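Local coordinates for inositol monophosphatase family protein (Staphylococcus aureus subsp. aureus MSSA476, PDB 4I3Y) that probably hydrolyses inositol monophosphates to inositol and phosphate with the help of magnesium ions, and is inhibited by lithium, at residues 20-23 against 24-28. Numbering follows the deposited sequence.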
# COMPACT_ATOMS: atom_id res chain seq x y z
N CYS A 20 5.22 -10.69 22.72
CA CYS A 20 6.08 -10.58 21.55
C CYS A 20 6.52 -11.94 21.15
O CYS A 20 6.66 -12.23 19.97
CB CYS A 20 7.32 -9.73 21.78
SG CYS A 20 7.01 -8.00 21.89
N SER A 21 6.79 -12.78 22.13
CA SER A 21 7.26 -14.14 21.86
C SER A 21 6.16 -15.04 21.17
O SER A 21 6.42 -15.77 20.16
CB SER A 21 7.81 -14.71 23.18
OG SER A 21 8.17 -16.04 22.95
N TRP A 22 4.91 -14.93 21.64
CA TRP A 22 3.80 -15.65 21.02
C TRP A 22 3.58 -15.14 19.58
O TRP A 22 3.38 -15.91 18.70
CB TRP A 22 2.51 -15.54 21.84
CG TRP A 22 1.33 -16.24 21.20
CD1 TRP A 22 0.99 -17.55 21.34
CD2 TRP A 22 0.33 -15.66 20.32
NE1 TRP A 22 -0.16 -17.83 20.64
CE2 TRP A 22 -0.58 -16.70 19.99
CE3 TRP A 22 0.14 -14.38 19.78
CZ2 TRP A 22 -1.66 -16.52 19.14
CZ3 TRP A 22 -0.95 -14.19 18.91
CH2 TRP A 22 -1.85 -15.27 18.61
N LEU A 23 3.66 -13.82 19.38
CA LEU A 23 3.51 -13.20 18.06
C LEU A 23 4.57 -13.64 17.10
O LEU A 23 4.27 -14.14 16.01
CB LEU A 23 3.54 -11.69 18.19
CG LEU A 23 2.36 -10.76 17.97
CD1 LEU A 23 0.96 -11.37 17.89
CD2 LEU A 23 2.43 -9.56 18.89
N LYS A 24 5.84 -13.50 17.51
CA LYS A 24 6.93 -13.96 16.66
C LYS A 24 6.89 -15.45 16.37
O LYS A 24 7.29 -15.88 15.28
CB LYS A 24 8.31 -13.50 17.20
CG LYS A 24 8.52 -11.98 17.17
CD LYS A 24 8.46 -11.34 15.77
CE LYS A 24 9.36 -11.93 14.66
NZ LYS A 24 8.97 -11.31 13.31
N GLN A 25 6.37 -16.27 17.26
CA GLN A 25 6.28 -17.71 16.91
C GLN A 25 5.02 -18.10 16.08
O GLN A 25 4.86 -19.24 15.63
CB GLN A 25 6.37 -18.53 18.18
CG GLN A 25 5.17 -18.38 19.08
CD GLN A 25 4.06 -19.34 18.68
OE1 GLN A 25 4.34 -20.48 18.26
NE2 GLN A 25 2.77 -18.87 18.76
N ILE A 26 4.13 -17.14 15.85
CA ILE A 26 3.08 -17.32 14.86
C ILE A 26 3.67 -17.29 13.38
O ILE A 26 3.06 -17.80 12.49
CB ILE A 26 1.93 -16.29 15.11
CG1 ILE A 26 0.54 -16.93 14.99
CG2 ILE A 26 2.07 -15.08 14.21
CD1 ILE A 26 0.11 -17.71 16.20
N ASP A 27 4.87 -16.73 13.15
CA ASP A 27 5.61 -16.91 11.90
C ASP A 27 5.75 -18.39 11.45
O ASP A 27 5.80 -18.67 10.27
CB ASP A 27 7.03 -16.41 12.10
CG ASP A 27 7.09 -14.89 12.24
OD1 ASP A 27 6.03 -14.23 12.27
OD2 ASP A 27 8.20 -14.36 12.30
N ASN A 28 5.85 -19.30 12.42
CA ASN A 28 6.01 -20.72 12.17
C ASN A 28 4.68 -21.34 11.74
O ASN A 28 4.65 -22.30 10.97
CB ASN A 28 6.56 -21.41 13.41
CG ASN A 28 7.93 -20.90 13.79
OD1 ASN A 28 8.72 -20.56 12.94
ND2 ASN A 28 8.20 -20.80 15.04
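Two donors grip the carbonyl oxygen of Trp22: the side-chain amide of Gln25 and, weakly, the backbone N of Ile26. Gln25 NE2 comes to Trp22 O at 3.0 Å, in the carbonyl plane and on a lone pair, although the N-H...O angle is a bent 136°. The side chain can turn back because its CG sits between the backbone N and the carbonyl carbon (chi1 68°) and the chain bends again at chi2. The fold-back also carries NE2 over one face of the Trp22 indole, 3.4 Å from CD1, with amide and ring planes 47° apart. On the same face, Ile26 CD1 forms a CH-pi contact toward the benzo rim, 3.6 Å from Trp22 CZ2. The indole itself belongs to the interhelical packing, meeting Phe60 and Phe63 of helix 51-67.

The backbone bonding pattern shifts here from four residues back toward three. Lys24 N reaches Cys20 O at 2.9 Å in a nearly straight alpha-helical bond, whereas Ile26 N also bonds to Leu23 O from above the carbonyl plane. Beyond it, Asp27 N and Asn28 N lack the usual i-4 bond and bond weakly three residues back, to Lys24 O and Gln25 O respectively, which marks a kink. Lys24 NZ spans this bend in a weak salt bridge with Asp27 OD2 at 3.3 Å; Tyr127 OH hydrogen-bonds to both residues. Leu23 and Ile26 meanwhile pack on Leu113 and Ile111. The whole illustrates a kinked amphipathic helix paired side by side with helix 51-67, both packing on the sheet containing strands 110-117 and 133-138, an outer layer of this family's five-layered alpha/beta fold.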